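Local coordinates for protein diaminopimelate decarboxylase (Phaeodactylum tricornutum, PDB 7JPJ) that probably catalyses the pyridoxal 5'-phosphate-dependent decarboxylation of diaminopimelate, a step of lysine biosynthesis, as an obligate dimer, at residues A[77-83]-A[98-104]; A[144-149]-A[174-178]; A[293-299]-A[309-314]. All blocks are in the same frame, centred on the assembly; numbering follows the deposited sequence.

Overall arrangement
Contacts 1 and 2 belong to the same parallel sheet of the pyridoxal-binding barrel, their centres about 17 Å apart, and touch where Gln104 packs on Phe174. Contact 3 lies across the chain's centre from both, with nearest atoms about 25 Å from contact 1, and pairs antiparallel strands of the other, mixed sheet. All three are largely buried, although contact 3 has more partly exposed residues. Contact 1 is regular strand pairing with hydroxyls and water at one end, contact 2 a short pairing flanked by flat side chains, and contact 3 a bulged hairpin rich in charge. Each also meets the second subunit, where Gln104 of contact 1 bonds to Gln296 and Lys311 of that subunit's contact 3.

Contact 1 (A[77-83]-A[98-104]); sequences HVDASSG and NISLSTQ
The side-chain amide of Asn98 lies flat over one face of the His77 imidazole, the two planes only 6° apart and the amide offset toward the rim of the ring. Its CG is 3.7 Å from CE1 of His77, and CB of Asn98 makes a CH-pi contact with the same ring. From this stacked end the strands run parallel, held by a ladder in which Val78 N gives to Asn98 O at 2.9 Å, Ser100 N to Val78 O, Ala80 N to Ser100 O and Ser102 N to Ala80 O. Val78 and Ile99 point the same way, side by side. With its CG2 anti to the backbone N, Ile99 brings this methyl 3.9 Å from Ala80 CB and within touch of Val78 CG1, on the face that packs against helices 65-73 and 83-91. Asp79 and Ser100 take the other face, beside Arg56. Toward the C-terminal ends of the strands polar groups take over: one water bonds to Ser81 OG and lies 3.0 Å from Asp79 OD1, while a second links Ser81 O to Gln104 N. Ser82 OG caps a helix only weakly and bonds better to Asn405 O of the second subunit. Ser81 touches Lys60, the predicted cofactor lysine, unmodified here. Strand 77-80, helix 83-91 and strand 99-101 form a beta-alpha-beta unit of the TIM-type barrel characteristic of fold-type III pyridoxal-phosphate enzymes.

Contact 2 (A[144-149]-A[174-178]); sequences VRVNPG and FGIWH
Strands 144-147 and 176-177 pair in parallel for a short distance, Ile176 N giving to Arg145 O at 3.0 Å and Asn147 N to Ile176 O, although the two segments diverge overall by 77° end to end. With CG anti to the backbone N (chi1 -175°), Asn147 sets its amide against the edge of the Trp177 indole, near the ring plane, with ND2 3.4 Å from CZ3 and the amide turned almost perpendicular to the ring. Both polar atoms of that amide are bonded: OD1 accepts from Gly149 N in an Asx turn, and ND2 gives to Gly169 O. The turn brings Gly149 CA to 3.6 Å from Trp177 CH2 and 3.4 Å from ND1 of His178, an atom that sits over the centre of one indole face. At the other end the extended Arg145 runs alongside Phe174, pointing the same way, and CB of Phe174 lies 3.5 Å from NH2, over one face of the guanidinium. The indole NE1 reaches across the dimer to Thr302 OG1 of the second subunit. Strand 141-147 pairs with strand 196-201 along one edge, Val146 packing on Ile200; its other edge runs beside strand 119-122 and then takes up strand 176-177, which leads into helix 178-182.

Contact 3 (A[293-299]-A[309-314]); sequences SKVQDKV and FLKLDA
A beta hairpin joins strands 289-300 and 308-312, and a classic beta bulge interrupts it where Gln296 and Asp297 both face Lys311. Lys311 O accepts from both, Gln296 N at 3.0 Å and Asp297 N at a longer 3.3 Å, whereas Lys311 N gives to Asp297 O. Regular antiparallel pairing follows toward the turn: Val299 and Phe309 are a hydrogen-bonded pair, Phe309 N meeting Val299 O at 2.8 Å. On that face CG2 of Val299 packs obliquely against CB of Phe309, and Val299 O lies at the edge of the phenyl ring. Asp297 and Lys311 run side by side on the same face, CB of Asp297 3.6 Å from CD of Lys311. A bend about CG-CD (chi3 107°) carries the Lys311 ammonium back toward the carboxylate, but the salt bridge from Asp297 OD2 to NZ is long at 4.0 Å, and a water bonded to both atoms spans it. Each of these groups has a further partner in the second subunit, OD2 in Ser124 OG and NZ in Gln104 OE1. Lys298 and Leu310 lie alongside each other on the opposite face, CG of Lys298 3.7 Å from CD2 of Leu310, while the extended lysine ends in a salt bridge to Glu348. From within the bulge the Gln296 side chain, bent about CB-CG, reaches across to the partner strand, where NE2 gives to Leu312 O from above that carbonyl's plane; it also bonds to Gln104 O of the second subunit. Asp313 OD1 accepts from Lys294 N at 3.2 Å, and its OD2 bonds to Thr27 OG1. Such a hairpin belongs to the beta domain that accompanies the barrel in fold-type III enzymes, whose active sites lie at the dimer interface; here its Asp297, Lys311 and Phe309 meet the second subunit.

Contact 1 (A[77-83]-A[98-104])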
# COMPACT_ATOMS: atom_id res chain seq x y z
N HIS A 77 16.87 21.43 5.30
CA HIS A 77 16.87 20.57 6.48
C HIS A 77 15.89 19.41 6.28
O HIS A 77 15.35 19.21 5.19
CB HIS A 77 16.55 21.40 7.72
CG HIS A 77 17.62 22.40 8.07
ND1 HIS A 77 17.91 22.76 9.37
CD2 HIS A 77 18.45 23.12 7.28
CE1 HIS A 77 18.89 23.65 9.36
NE2 HIS A 77 19.23 23.89 8.11
N VAL A 78 15.65 18.63 7.34
CA VAL A 78 14.86 17.41 7.25
C VAL A 78 13.76 17.46 8.31
O VAL A 78 14.01 17.81 9.46
CB VAL A 78 15.74 16.16 7.43
CG1 VAL A 78 14.92 14.99 7.96
CG2 VAL A 78 16.42 15.79 6.13
N ASP A 79 12.54 17.10 7.90
CA ASP A 79 11.41 16.89 8.80
C ASP A 79 11.10 15.40 8.84
O ASP A 79 10.66 14.82 7.84
CB ASP A 79 10.19 17.70 8.35
CG ASP A 79 8.87 17.09 8.83
OD1 ASP A 79 8.75 16.77 10.04
OD2 ASP A 79 7.96 16.95 8.00
N ALA A 80 11.32 14.77 9.99
CA ALA A 80 11.20 13.33 10.14
C ALA A 80 9.86 12.96 10.77
O ALA A 80 9.35 13.67 11.65
CB ALA A 80 12.34 12.77 10.99
N SER A 81 9.29 11.84 10.32
CA SER A 81 7.98 11.38 10.76
C SER A 81 8.05 10.31 11.85
O SER A 81 7.00 9.93 12.38
CB SER A 81 7.19 10.84 9.58
OG SER A 81 6.84 11.87 8.69
N SER A 82 9.24 9.81 12.17
CA SER A 82 9.38 8.81 13.21
C SER A 82 10.84 8.76 13.63
O SER A 82 11.72 9.28 12.94
CB SER A 82 8.91 7.42 12.75
OG SER A 82 9.74 6.91 11.72
N GLY A 83 11.09 8.12 14.77
CA GLY A 83 12.46 7.93 15.22
C GLY A 83 13.30 7.14 14.24
O GLY A 83 14.53 7.27 14.25
N ASN A 98 19.81 19.51 12.12
CA ASN A 98 19.02 19.80 10.93
C ASN A 98 17.76 18.96 10.85
O ASN A 98 17.01 19.09 9.87
CB ASN A 98 19.86 19.60 9.67
CG ASN A 98 20.99 20.60 9.55
OD1 ASN A 98 21.42 21.20 10.53
ND2 ASN A 98 21.47 20.80 8.32
N ILE A 99 17.50 18.10 11.83
CA ILE A 99 16.34 17.22 11.83
C ILE A 99 15.37 17.71 12.90
O ILE A 99 15.78 18.02 14.02
CB ILE A 99 16.74 15.76 12.08
CG1 ILE A 99 17.87 15.34 11.13
CG2 ILE A 99 15.53 14.84 11.92
CD1 ILE A 99 18.39 13.94 11.38
N SER A 100 14.09 17.77 12.55
CA SER A 100 13.01 17.99 13.50
C SER A 100 12.07 16.79 13.45
O SER A 100 11.81 16.25 12.37
CB SER A 100 12.25 19.29 13.22
OG SER A 100 11.43 19.17 12.07
N LEU A 101 11.57 16.37 14.61
CA LEU A 101 10.77 15.16 14.73
C LEU A 101 9.33 15.52 15.07
O LEU A 101 9.05 16.05 16.15
CB LEU A 101 11.36 14.23 15.79
CG LEU A 101 10.51 13.02 16.21
CD1 LEU A 101 10.23 12.11 15.02
CD2 LEU A 101 11.19 12.26 17.33
N SER A 102 8.42 15.23 14.14
CA SER A 102 6.98 15.36 14.35
C SER A 102 6.36 14.01 14.01
O SER A 102 6.27 13.65 12.83
CB SER A 102 6.38 16.47 13.49
OG SER A 102 7.29 17.56 13.34
N THR A 103 5.94 13.27 15.03
CA THR A 103 5.54 11.88 14.85
C THR A 103 4.25 11.60 15.60
O THR A 103 3.93 12.26 16.59
CB THR A 103 6.65 10.93 15.33
OG1 THR A 103 6.25 9.57 15.13
CG2 THR A 103 6.96 11.16 16.81
N GLN A 104 3.49 10.62 15.09
CA GLN A 104 2.34 10.09 15.81
C GLN A 104 2.75 9.13 16.92
O GLN A 104 1.97 8.91 17.85
CB GLN A 104 1.40 9.37 14.84
CG GLN A 104 0.61 10.28 13.92
CD GLN A 104 -0.59 10.92 14.60
OE1 GLN A 104 -0.44 11.86 15.38
NE2 GLN A 104 -1.77 10.39 14.32
O HOH W 1 6.60 14.64 9.89
O HOH W 2 4.07 9.35 12.47

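Contact 2 (A[144-149]-A[174-178])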
# COMPACT_ATOMS: atom_id res chain seq x y z
N VAL A 144 6.02 22.60 19.76
CA VAL A 144 4.64 22.22 20.07
C VAL A 144 3.83 22.31 18.78
O VAL A 144 3.69 23.40 18.21
CB VAL A 144 4.02 23.11 21.16
CG1 VAL A 144 2.63 22.63 21.50
CG2 VAL A 144 4.90 23.13 22.40
N ARG A 145 3.27 21.18 18.34
CA ARG A 145 2.37 21.18 17.20
C ARG A 145 0.93 21.36 17.68
O ARG A 145 0.47 20.63 18.57
CB ARG A 145 2.48 19.89 16.38
CG ARG A 145 1.41 19.82 15.30
CD ARG A 145 1.73 18.84 14.18
NE ARG A 145 0.64 18.77 13.22
CZ ARG A 145 0.69 18.13 12.06
NH1 ARG A 145 1.80 17.49 11.71
NH2 ARG A 145 -0.36 18.12 11.24
N VAL A 146 0.23 22.32 17.09
CA VAL A 146 -1.12 22.69 17.51
C VAL A 146 -2.11 22.28 16.43
O VAL A 146 -1.86 22.48 15.23
CB VAL A 146 -1.22 24.20 17.79
CG1 VAL A 146 -2.63 24.58 18.22
CG2 VAL A 146 -0.20 24.62 18.84
N ASN A 147 -3.23 21.69 16.86
CA ASN A 147 -4.40 21.56 16.00
C ASN A 147 -5.22 22.83 16.16
O ASN A 147 -5.90 23.01 17.18
CB ASN A 147 -5.23 20.33 16.38
CG ASN A 147 -6.40 20.09 15.43
OD1 ASN A 147 -6.80 20.97 14.67
ND2 ASN A 147 -6.96 18.89 15.47
N PRO A 148 -5.18 23.74 15.18
CA PRO A 148 -5.80 25.07 15.36
C PRO A 148 -7.31 25.04 15.49
O PRO A 148 -7.91 26.10 15.69
CB PRO A 148 -5.38 25.83 14.09
CG PRO A 148 -4.26 25.03 13.49
CD PRO A 148 -4.54 23.61 13.86
N GLY A 149 -7.94 23.88 15.40
CA GLY A 149 -9.39 23.79 15.41
C GLY A 149 -10.03 23.81 14.04
O GLY A 149 -11.26 23.74 13.95
N PHE A 174 -3.95 14.86 14.57
CA PHE A 174 -2.65 15.51 14.52
C PHE A 174 -2.61 16.72 15.45
O PHE A 174 -3.55 17.52 15.50
CB PHE A 174 -2.31 15.95 13.10
CG PHE A 174 -2.38 14.85 12.08
CD1 PHE A 174 -2.05 13.55 12.41
CD2 PHE A 174 -2.77 15.13 10.78
CE1 PHE A 174 -2.11 12.54 11.47
CE2 PHE A 174 -2.84 14.13 9.83
CZ PHE A 174 -2.50 12.83 10.18
N GLY A 175 -1.50 16.86 16.17
CA GLY A 175 -1.30 18.01 17.03
C GLY A 175 -2.21 18.02 18.24
O GLY A 175 -3.09 17.18 18.42
N ILE A 176 -1.98 19.01 19.10
CA ILE A 176 -2.74 19.19 20.32
C ILE A 176 -3.94 20.09 20.04
O ILE A 176 -3.81 21.10 19.34
CB ILE A 176 -1.86 19.78 21.44
CG1 ILE A 176 -0.56 18.97 21.57
CG2 ILE A 176 -2.61 19.81 22.76
CD1 ILE A 176 0.33 19.44 22.70
N TRP A 177 -5.10 19.71 20.57
CA TRP A 177 -6.31 20.49 20.38
C TRP A 177 -6.12 21.90 20.91
O TRP A 177 -5.61 22.10 22.01
CB TRP A 177 -7.48 19.80 21.08
CG TRP A 177 -8.84 20.28 20.66
CD1 TRP A 177 -9.87 20.64 21.48
CD2 TRP A 177 -9.33 20.45 19.32
NE1 TRP A 177 -10.96 21.02 20.74
CE2 TRP A 177 -10.65 20.92 19.41
CE3 TRP A 177 -8.76 20.25 18.05
CZ2 TRP A 177 -11.42 21.19 18.28
CZ3 TRP A 177 -9.53 20.53 16.93
CH2 TRP A 177 -10.85 20.99 17.06
N HIS A 178 -6.54 22.89 20.11
CA HIS A 178 -6.26 24.28 20.43
C HIS A 178 -6.85 24.70 21.77
O HIS A 178 -6.29 25.58 22.44
CB HIS A 178 -6.78 25.19 19.32
CG HIS A 178 -8.27 25.31 19.29
ND1 HIS A 178 -9.08 24.36 18.70
CD2 HIS A 178 -9.11 26.25 19.78
CE1 HIS A 178 -10.35 24.72 18.82
NE2 HIS A 178 -10.39 25.86 19.48

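Contact 3 (A[293-299]-A[309-314])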
# COMPACT_ATOMS: atom_id res chain seq x y z
N SER A 293 8.75 1.57 -16.89
CA SER A 293 8.38 0.17 -17.06
C SER A 293 8.25 -0.16 -18.54
O SER A 293 8.30 0.71 -19.40
CB SER A 293 7.06 -0.16 -16.33
OG SER A 293 5.97 0.48 -16.96
N LYS A 294 8.08 -1.45 -18.82
CA LYS A 294 7.91 -1.94 -20.18
C LYS A 294 6.53 -2.54 -20.35
O LYS A 294 5.95 -3.09 -19.40
CB LYS A 294 8.99 -2.97 -20.55
CG LYS A 294 10.13 -2.39 -21.38
CD LYS A 294 11.26 -3.40 -21.61
CE LYS A 294 12.62 -2.77 -21.36
NZ LYS A 294 13.27 -2.30 -22.63
N VAL A 295 6.00 -2.43 -21.56
CA VAL A 295 4.73 -3.06 -21.93
C VAL A 295 5.03 -4.52 -22.24
O VAL A 295 5.55 -4.84 -23.31
CB VAL A 295 4.06 -2.35 -23.11
CG1 VAL A 295 2.67 -2.91 -23.35
CG2 VAL A 295 4.00 -0.85 -22.86
N GLN A 296 4.72 -5.41 -21.31
CA GLN A 296 5.01 -6.83 -21.47
C GLN A 296 3.87 -7.61 -22.12
O GLN A 296 4.08 -8.76 -22.50
CB GLN A 296 5.36 -7.46 -20.11
CG GLN A 296 4.34 -7.18 -19.02
CD GLN A 296 3.51 -8.41 -18.67
OE1 GLN A 296 3.66 -9.47 -19.27
NE2 GLN A 296 2.62 -8.26 -17.69
N ASP A 297 2.69 -7.02 -22.25
CA ASP A 297 1.57 -7.70 -22.88
C ASP A 297 0.51 -6.67 -23.28
O ASP A 297 0.42 -5.60 -22.69
CB ASP A 297 0.96 -8.76 -21.96
CG ASP A 297 0.21 -9.84 -22.72
OD1 ASP A 297 0.05 -9.71 -23.95
OD2 ASP A 297 -0.21 -10.82 -22.08
N LYS A 298 -0.28 -7.03 -24.29
CA LYS A 298 -1.34 -6.17 -24.81
C LYS A 298 -2.52 -7.05 -25.21
O LYS A 298 -2.39 -7.89 -26.11
CB LYS A 298 -0.84 -5.35 -26.00
CG LYS A 298 -1.83 -4.33 -26.53
CD LYS A 298 -1.26 -3.60 -27.73
CE LYS A 298 -2.26 -2.60 -28.30
NZ LYS A 298 -1.70 -1.84 -29.46
N VAL A 299 -3.67 -6.86 -24.55
CA VAL A 299 -4.83 -7.71 -24.75
C VAL A 299 -6.04 -6.84 -25.08
O VAL A 299 -6.05 -5.63 -24.84
CB VAL A 299 -5.12 -8.59 -23.52
CG1 VAL A 299 -3.90 -9.41 -23.16
CG2 VAL A 299 -5.56 -7.74 -22.34
N PHE A 309 -6.06 -3.15 -23.44
CA PHE A 309 -5.32 -3.13 -22.18
C PHE A 309 -3.83 -3.23 -22.44
O PHE A 309 -3.38 -4.13 -23.16
CB PHE A 309 -5.77 -4.27 -21.27
CG PHE A 309 -7.21 -4.20 -20.85
CD1 PHE A 309 -8.21 -4.70 -21.67
CD2 PHE A 309 -7.56 -3.65 -19.63
CE1 PHE A 309 -9.53 -4.63 -21.28
CE2 PHE A 309 -8.89 -3.58 -19.24
CZ PHE A 309 -9.87 -4.08 -20.06
N LEU A 310 -3.06 -2.31 -21.85
CA LEU A 310 -1.61 -2.40 -21.81
C LEU A 310 -1.20 -2.92 -20.44
O LEU A 310 -1.47 -2.28 -19.42
CB LEU A 310 -0.97 -1.04 -22.07
CG LEU A 310 -1.10 -0.41 -23.46
CD1 LEU A 310 -0.23 0.82 -23.54
CD2 LEU A 310 -0.73 -1.40 -24.55
N LYS A 311 -0.56 -4.09 -20.42
CA LYS A 311 -0.12 -4.72 -19.18
C LYS A 311 1.37 -4.47 -19.00
O LYS A 311 2.17 -4.82 -19.87
CB LYS A 311 -0.42 -6.22 -19.20
CG LYS A 311 -1.82 -6.58 -19.68
CD LYS A 311 -1.95 -8.06 -19.98
CE LYS A 311 -2.78 -8.77 -18.92
NZ LYS A 311 -2.89 -10.23 -19.20
N LEU A 312 1.73 -3.87 -17.87
CA LEU A 312 3.12 -3.54 -17.57
C LEU A 312 3.77 -4.65 -16.74
O LEU A 312 3.12 -5.61 -16.33
CB LEU A 312 3.20 -2.22 -16.81
CG LEU A 312 2.40 -1.02 -17.32
CD1 LEU A 312 2.43 0.09 -16.30
CD2 LEU A 312 2.93 -0.54 -18.66
N ASP A 313 5.07 -4.49 -16.50
CA ASP A 313 5.79 -5.31 -15.53
C ASP A 313 5.93 -4.60 -14.19
O ASP A 313 6.89 -4.85 -13.45
CB ASP A 313 7.16 -5.73 -16.07
CG ASP A 313 8.07 -4.55 -16.37
OD1 ASP A 313 7.62 -3.39 -16.30
OD2 ASP A 313 9.26 -4.79 -16.68
N ALA A 314 4.99 -3.72 -13.87
CA ALA A 314 4.97 -2.98 -12.62
C ALA A 314 3.51 -2.76 -12.23
O ALA A 314 2.59 -3.17 -12.93
CB ALA A 314 5.72 -1.65 -12.76
O HOH W 3 -0.53 -11.25 -19.35